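Long-range contacts in DNA double-strand break repair nuclease NurA (Sulfolobus solfataricus, PDB 2YGK), which processes DNA ends as a manganese-dependent nuclease in double-strand break repair, probably acting with HerA to resect the 5' strand: residues V55-G60 with D128-D133; K84-L89 with P299-K304; L119-G124 with E191-N196. All coordinates share one frame; numbering follows the deposited sequence.

Contact 1. Residues V55-G60 with D128-D133; sequences VAIDGG and DYILMD. With MN (manganese (II) ion), chain C.
Val55, Ala56 and Ile57 pair in parallel with Ile130, Leu131 and Met132 in the buried middle of the large mixed sheet. Strands 54-65 and 129-133 are direct neighbours there, and their short axes differ in direction by only 18°. Three backbone hydrogen bonds join them: Val55 N to Tyr129 O, Leu131 N to Val55 O (2.9 Å), and Ile57 N to Leu131 O. Val55 O also receives the CA-H of Ile130, and Leu131 O that of Ala56. Each of these two carbonyls therefore has two contacts from the facing strand.

Val55, Ile57, Ile130 and Met132 share one face of the sheet. Ile57 CD1 carries the packing there. It touches Ile130 CG2 at 3.6 Å and the selenium of Met132, present as selenomethionine, at 4.0 Å. The side chains of Ile57 and Met132 run side by side, both under helix 104-123. Ala56 and Leu131 lie on the other face, with their CB atoms 4.2 Å apart. Pro301 and Leu302 of helix 300-309 cover Ala56.

The strands spread toward their C-terminal ends. The CA atoms of Asp58 and Asp133 are 5.7 Å apart, and here the side chains make the link. Both have CG anti to the backbone N (chi1 -152° for Asp58), and their carboxylate planes are turned 53° apart. Asp58 OD1 binds manganese at 2.4 Å and Asp133 OD2 binds it at 2.5 Å. Asp58 OD2 also lies 2.9 Å from Asp133 OD2, although both are acceptors. The cation probably offsets the repulsion between these crowded oxygens. Metal-binding aspartates on adjacent central strands are consistent with the active site of an RNase H-like nuclease.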
# COMPACT_ATOMS: atom_id res chain seq x y z
N VAL A 55 -3.34 30.34 0.75
CA VAL A 55 -2.18 29.60 1.23
C VAL A 55 -2.54 28.14 1.04
O VAL A 55 -3.50 27.65 1.62
CB VAL A 55 -1.87 29.88 2.73
CG1 VAL A 55 -0.72 28.96 3.23
CG2 VAL A 55 -1.51 31.33 2.95
N ALA A 56 -1.76 27.42 0.24
CA ALA A 56 -1.96 25.99 0.04
C ALA A 56 -0.88 25.18 0.79
O ALA A 56 0.26 25.57 0.85
CB ALA A 56 -1.91 25.66 -1.42
N ILE A 57 -1.28 24.03 1.33
CA ILE A 57 -0.38 23.16 1.99
C ILE A 57 -0.57 21.78 1.40
O ILE A 57 -1.72 21.31 1.31
CB ILE A 57 -0.65 23.07 3.51
CG1 ILE A 57 -0.37 24.42 4.22
CG2 ILE A 57 0.25 21.98 4.17
CD1 ILE A 57 -1.63 25.18 4.61
N ASP A 58 0.56 21.15 1.02
CA ASP A 58 0.58 19.72 0.75
C ASP A 58 1.82 19.05 1.31
O ASP A 58 2.80 19.74 1.71
CB ASP A 58 0.53 19.45 -0.76
CG ASP A 58 -0.12 18.11 -1.08
OD1 ASP A 58 -0.20 17.24 -0.23
OD2 ASP A 58 -0.63 17.95 -2.20
N GLY A 59 1.82 17.72 1.25
CA GLY A 59 2.93 16.95 1.80
C GLY A 59 3.33 15.75 1.00
O GLY A 59 2.55 15.25 0.16
N GLY A 60 4.56 15.29 1.25
CA GLY A 60 5.16 14.17 0.54
C GLY A 60 5.93 13.33 1.52
O GLY A 60 6.39 13.86 2.53
N ASP A 128 -6.56 34.66 2.74
CA ASP A 128 -7.99 34.77 2.94
C ASP A 128 -8.60 33.38 3.07
O ASP A 128 -9.61 33.20 3.75
CB ASP A 128 -8.64 35.49 1.75
CG ASP A 128 -8.07 36.90 1.53
OD1 ASP A 128 -7.92 37.65 2.52
OD2 ASP A 128 -7.76 37.25 0.36
N TYR A 129 -8.01 32.42 2.36
CA TYR A 129 -8.41 31.04 2.47
C TYR A 129 -7.18 30.14 2.59
O TYR A 129 -6.05 30.52 2.19
CB TYR A 129 -9.17 30.63 1.22
CG TYR A 129 -10.53 31.25 1.01
CD1 TYR A 129 -11.67 30.61 1.47
CD2 TYR A 129 -10.68 32.40 0.25
CE1 TYR A 129 -12.95 31.13 1.24
CE2 TYR A 129 -11.97 32.95 0.01
CZ TYR A 129 -13.10 32.30 0.51
OH TYR A 129 -14.39 32.80 0.29
N ILE A 130 -7.40 28.96 3.15
CA ILE A 130 -6.36 27.95 3.26
C ILE A 130 -6.82 26.74 2.48
O ILE A 130 -7.92 26.27 2.69
CB ILE A 130 -6.12 27.53 4.71
CG1 ILE A 130 -5.70 28.73 5.55
CG2 ILE A 130 -5.02 26.46 4.82
CD1 ILE A 130 -5.53 28.36 6.98
N LEU A 131 -6.00 26.27 1.56
CA LEU A 131 -6.31 25.07 0.80
C LEU A 131 -5.47 23.91 1.29
O LEU A 131 -4.25 23.94 1.16
CB LEU A 131 -6.02 25.30 -0.67
CG LEU A 131 -6.56 26.59 -1.24
CD1 LEU A 131 -6.25 26.65 -2.73
CD2 LEU A 131 -8.08 26.64 -0.95
N MSE A 132 -6.12 22.91 1.85
CA MSE A 132 -5.49 21.64 2.17
C MSE A 132 -5.79 20.64 1.07
O MSE A 132 -6.87 20.67 0.46
CB MSE A 132 -6.05 21.04 3.47
CG MSE A 132 -6.16 21.99 4.65
SE MSE A 132 -4.47 22.48 5.43
CE MSE A 132 -3.74 20.73 5.76
N ASP A 133 -4.85 19.70 0.88
CA ASP A 133 -4.97 18.61 -0.06
C ASP A 133 -5.44 17.36 0.66
O ASP A 133 -4.73 16.82 1.46
CB ASP A 133 -3.62 18.32 -0.69
CG ASP A 133 -3.66 17.16 -1.64
OD1 ASP A 133 -4.47 17.17 -2.55
OD2 ASP A 133 -2.87 16.23 -1.49
MN MN C . -1.14 15.03 -0.16

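Contact 2. Residues K84-L89 with P299-K304; sequences KGVKTL and PFPLLK
Val86 is the residue of strand 85-98 most covered by helix 300-309, and it points toward Phe300, Pro301 and Lys304. Its two methyl groups divide the work. CG2 takes the place between the backbone N and the carbonyl carbon and reaches Phe300 CE2 at 3.6 Å. CG1, anti to the carbonyl carbon (chi1 -72°), lies in the plane of the Phe300 ring, at its edge, and also meets Pro301 CG at 4.1 Å. The valine thus meets the rim of the aromatic ring. Its side chain crosses those of Phe300 and Pro301 at about a right angle.

Lys304 has the next largest buried area, and its aliphatic chain does the packing. Its CB sits 4.0 Å above one face of the Phe300 ring, displaced toward the rim. Farther out, Lys304 CE touches Thr88 CG2 at 3.7 Å, the two side chains again crossing at about a right angle. A bend at chi4 (38°) places NZ, which forms a salt bridge with Asp308. The methylene groups can therefore cover apolar neighbours while the charge is met within the same helix.

The contact between these two segments is wholly van der Waals and lies near the surface. The axes of the short segments 85-89 and 300-304 approach to 9.3 Å at an angle of 41°. Strand 85-98 is an outermost strand of the mixed sheet within this chain, whereas Pro301 and Leu302 also touch Ala56 on strand 54-65. Helix 300-309 thus packs on one face of the sheet and reaches its border strand, consistent with the RNase H-like fold.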
# COMPACT_ATOMS: atom_id res chain seq x y z
N LYS A 84 -1.42 37.79 -8.83
CA LYS A 84 -0.10 38.34 -9.17
C LYS A 84 0.97 37.25 -9.16
O LYS A 84 1.92 37.33 -9.92
CB LYS A 84 0.34 39.41 -8.16
CG LYS A 84 -0.58 40.56 -7.98
CD LYS A 84 -0.02 41.56 -6.96
CE LYS A 84 -0.14 43.02 -7.47
NZ LYS A 84 0.40 44.03 -6.51
N GLY A 85 0.85 36.27 -8.29
CA GLY A 85 1.84 35.22 -8.27
C GLY A 85 1.69 34.19 -7.21
O GLY A 85 0.81 34.27 -6.38
N VAL A 86 2.58 33.21 -7.28
CA VAL A 86 2.69 32.16 -6.27
C VAL A 86 4.13 32.12 -5.79
O VAL A 86 5.04 32.23 -6.60
CB VAL A 86 2.28 30.76 -6.84
CG1 VAL A 86 0.81 30.69 -7.03
CG2 VAL A 86 2.93 30.49 -8.16
N LYS A 87 4.33 32.01 -4.48
CA LYS A 87 5.66 31.72 -3.92
C LYS A 87 5.54 30.87 -2.67
O LYS A 87 4.57 31.00 -1.93
CB LYS A 87 6.43 33.01 -3.57
CG LYS A 87 6.12 33.61 -2.20
CD LYS A 87 6.78 34.96 -1.97
CE LYS A 87 6.01 35.77 -0.90
NZ LYS A 87 6.89 36.73 -0.14
N THR A 88 6.55 30.03 -2.43
CA THR A 88 6.63 29.19 -1.21
C THR A 88 6.87 30.06 0.02
O THR A 88 7.60 31.03 -0.04
CB THR A 88 7.76 28.16 -1.26
OG1 THR A 88 8.94 28.81 -1.68
CG2 THR A 88 7.46 27.07 -2.24
N LEU A 89 6.23 29.67 1.11
CA LEU A 89 6.31 30.38 2.35
C LEU A 89 7.23 29.64 3.27
O LEU A 89 8.29 30.11 3.58
CB LEU A 89 4.92 30.49 2.98
CG LEU A 89 4.10 31.75 2.73
CD1 LEU A 89 2.69 31.44 3.14
CD2 LEU A 89 4.68 32.93 3.51
N PRO A 299 -6.52 24.30 -8.46
CA PRO A 299 -5.79 25.48 -7.93
C PRO A 299 -4.30 25.31 -8.00
O PRO A 299 -3.79 24.37 -7.43
CB PRO A 299 -6.27 25.61 -6.46
CG PRO A 299 -7.51 24.78 -6.41
CD PRO A 299 -7.28 23.63 -7.39
N PHE A 300 -3.63 26.22 -8.71
CA PHE A 300 -2.21 26.11 -8.90
C PHE A 300 -1.43 26.07 -7.60
O PHE A 300 -0.48 25.30 -7.50
CB PHE A 300 -1.64 27.19 -9.81
CG PHE A 300 -0.20 26.94 -10.18
CD1 PHE A 300 0.13 25.82 -10.91
CD2 PHE A 300 0.81 27.73 -9.70
CE1 PHE A 300 1.43 25.53 -11.20
CE2 PHE A 300 2.13 27.47 -10.01
CZ PHE A 300 2.44 26.37 -10.75
N PRO A 301 -1.79 26.88 -6.59
CA PRO A 301 -1.08 26.82 -5.33
C PRO A 301 -0.93 25.41 -4.76
O PRO A 301 0.13 25.05 -4.25
CB PRO A 301 -1.98 27.69 -4.43
CG PRO A 301 -2.36 28.79 -5.34
CD PRO A 301 -2.68 28.06 -6.63
N LEU A 302 -1.98 24.60 -4.85
CA LEU A 302 -1.86 23.23 -4.44
C LEU A 302 -0.96 22.44 -5.38
O LEU A 302 -0.03 21.77 -4.95
CB LEU A 302 -3.22 22.58 -4.40
CG LEU A 302 -3.95 22.82 -3.10
CD1 LEU A 302 -5.31 22.15 -3.14
CD2 LEU A 302 -3.13 22.29 -1.95
N LEU A 303 -1.23 22.48 -6.67
CA LEU A 303 -0.39 21.73 -7.60
C LEU A 303 1.09 22.00 -7.35
O LEU A 303 1.90 21.10 -7.47
CB LEU A 303 -0.76 22.05 -9.05
CG LEU A 303 0.08 21.30 -10.11
CD1 LEU A 303 0.06 19.80 -9.86
CD2 LEU A 303 -0.38 21.63 -11.56
N LYS A 304 1.42 23.22 -7.00
CA LYS A 304 2.80 23.62 -6.80
C LYS A 304 3.29 23.04 -5.52
O LYS A 304 4.36 22.46 -5.48
CB LYS A 304 2.96 25.15 -6.74
CG LYS A 304 4.42 25.57 -6.56
CD LYS A 304 4.53 27.04 -6.07
CE LYS A 304 5.98 27.40 -5.64
NZ LYS A 304 7.06 26.83 -6.47

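Contact 3. Residues L119-G124 with E191-N196; sequences LALRDG and EEYDGN
Tyr193 presses the end of its ring against the backbone of Gly124, and this is the tight half of the contact. The phenol oxygen comes closest, with Tyr193 OH 3.4 Å from Gly124 CA. Tyr193 CE1 lies 3.6 Å from Gly124 C. Gly124 has no side chain, and the CZ-OH end of the ring can come close to its main chain. On the same helix, Ala120 O is 3.7 Å from Tyr193 CE2. That carbonyl also accepts a weak hydrogen bond from Gly124 N. The CB of Tyr193 points toward 119-124, and with CG anti to the carbonyl carbon (chi1 -59°) the side chain carries on in that direction.

The neighbouring Glu192 adds a second layer. Its CG sits 3.4 Å above the Tyr193 ring, over the centre of one face. Gly124 meets the hydroxyl end obliquely, from the other side of the ring plane.

Toward solvent the packing is looser. Glu192 is exposed and extended beyond CG, and its OE1 meets Leu121 CD2 at 3.6 Å. This is a carboxylate oxygen against a methyl group, and the two side chains pass at a slant. Leu121 CD2 is 4.4 Å from Tyr193 CE2, a marginal apolar contact. Leu121 also touches Leu185, Lys188 and Ile189 of helix 171-193.

The contact joins the C-terminal ends of helices 104-123 and 171-193, just before the chain enters strands 129-133 and 197-201. Beneath the helices lies the mixed sheet, where Tyr193 packs on Ile130 and Ala120 on Met132. On the other flank, Asp123 bonds to Ser78 and Ser90, on strands 70-82 and 85-98.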
# COMPACT_ATOMS: atom_id res chain seq x y z
N LEU A 119 1.82 23.44 9.48
CA LEU A 119 2.09 24.60 8.61
C LEU A 119 0.79 25.38 8.34
O LEU A 119 0.81 26.60 8.11
CB LEU A 119 2.73 24.18 7.28
CG LEU A 119 4.17 23.67 7.36
CD1 LEU A 119 4.69 23.16 6.03
CD2 LEU A 119 5.04 24.79 7.82
N ALA A 120 -0.34 24.70 8.38
CA ALA A 120 -1.61 25.41 8.26
C ALA A 120 -1.76 26.39 9.44
O ALA A 120 -2.30 27.49 9.30
CB ALA A 120 -2.77 24.42 8.21
N LEU A 121 -1.27 26.01 10.62
CA LEU A 121 -1.30 26.92 11.74
C LEU A 121 -0.21 27.95 11.62
O LEU A 121 -0.42 29.11 11.94
CB LEU A 121 -1.14 26.19 13.06
CG LEU A 121 -2.35 25.37 13.44
CD1 LEU A 121 -1.91 24.33 14.46
CD2 LEU A 121 -3.50 26.23 13.99
N ARG A 122 0.96 27.55 11.16
CA ARG A 122 1.99 28.53 10.96
C ARG A 122 1.53 29.66 10.02
O ARG A 122 1.49 30.80 10.42
CB ARG A 122 3.29 27.90 10.46
CG ARG A 122 4.50 28.80 10.64
CD ARG A 122 5.80 28.07 10.36
NE ARG A 122 6.79 28.98 9.79
CZ ARG A 122 7.95 28.61 9.26
NH1 ARG A 122 8.31 27.33 9.20
NH2 ARG A 122 8.76 29.55 8.76
N ASP A 123 1.17 29.34 8.79
CA ASP A 123 1.06 30.38 7.76
C ASP A 123 -0.36 30.62 7.33
O ASP A 123 -0.58 31.42 6.42
CB ASP A 123 1.88 30.01 6.52
CG ASP A 123 3.35 29.71 6.84
OD1 ASP A 123 4.02 30.51 7.55
OD2 ASP A 123 3.85 28.68 6.36
N GLY A 124 -1.31 29.98 7.98
CA GLY A 124 -2.72 30.11 7.56
C GLY A 124 -3.25 31.52 7.56
O GLY A 124 -3.97 31.94 6.66
N GLU A 191 -10.95 25.94 14.76
CA GLU A 191 -11.33 27.04 15.63
C GLU A 191 -10.68 28.39 15.29
O GLU A 191 -11.28 29.42 15.52
CB GLU A 191 -11.16 26.70 17.11
CG GLU A 191 -9.73 26.57 17.57
CD GLU A 191 -9.63 26.36 19.07
OE1 GLU A 191 -10.40 27.03 19.81
OE2 GLU A 191 -8.79 25.54 19.50
N GLU A 192 -9.48 28.39 14.73
CA GLU A 192 -8.82 29.63 14.37
C GLU A 192 -9.29 30.12 12.98
O GLU A 192 -9.32 31.33 12.69
CB GLU A 192 -7.28 29.44 14.42
CG GLU A 192 -6.46 30.56 13.74
CD GLU A 192 -4.96 30.52 14.06
OE1 GLU A 192 -4.48 29.59 14.77
OE2 GLU A 192 -4.25 31.45 13.60
N TYR A 193 -9.68 29.19 12.12
CA TYR A 193 -9.96 29.57 10.75
C TYR A 193 -11.33 29.17 10.25
O TYR A 193 -11.57 29.29 9.05
CB TYR A 193 -8.91 28.98 9.84
CG TYR A 193 -7.50 29.38 10.14
CD1 TYR A 193 -7.04 30.65 9.83
CD2 TYR A 193 -6.60 28.47 10.69
CE1 TYR A 193 -5.72 31.03 10.08
CE2 TYR A 193 -5.27 28.84 10.94
CZ TYR A 193 -4.84 30.13 10.63
OH TYR A 193 -3.54 30.50 10.87
N ASP A 194 -12.21 28.73 11.14
CA ASP A 194 -13.68 28.63 10.85
C ASP A 194 -13.91 28.16 9.41
O ASP A 194 -13.29 27.19 8.99
CB ASP A 194 -14.41 29.97 11.13
CG ASP A 194 -14.68 30.24 12.66
OD1 ASP A 194 -13.91 29.72 13.52
OD2 ASP A 194 -15.69 30.98 12.98
N GLY A 195 -14.73 28.86 8.62
CA GLY A 195 -14.95 28.43 7.24
C GLY A 195 -13.89 28.81 6.22
O GLY A 195 -14.09 28.61 5.06
N ASN A 196 -12.77 29.37 6.64
CA ASN A 196 -11.74 29.82 5.70
C ASN A 196 -10.85 28.67 5.19
O ASN A 196 -9.95 28.87 4.38
CB ASN A 196 -10.87 30.91 6.35
CG ASN A 196 -11.67 32.18 6.78
OD1 ASN A 196 -12.73 32.51 6.22
ND2 ASN A 196 -11.14 32.90 7.77

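How the contacts relate
Contact 1 is the core of the three, and the other two lie about its sheet. The helix of contact 2 covers the face bearing Ala56 and Leu131, with Leu302 CD2 3.7 Å from Leu131 O. Contact 3 belongs to the opposite face, where Ile57 CD1 meets Ala120 CA at 3.7 Å. Contact 1 thus lies between helix layers. Its chemistry is also distinct, with backbone hydrogen bonds and a bound metal, whereas contacts 2 and 3 join their segments by packing alone. Contact 2 is a surface contact and contact 3 largely buried. They meet where Leu89 CD1 approaches Asp123 CB, at the border strand of the sheet.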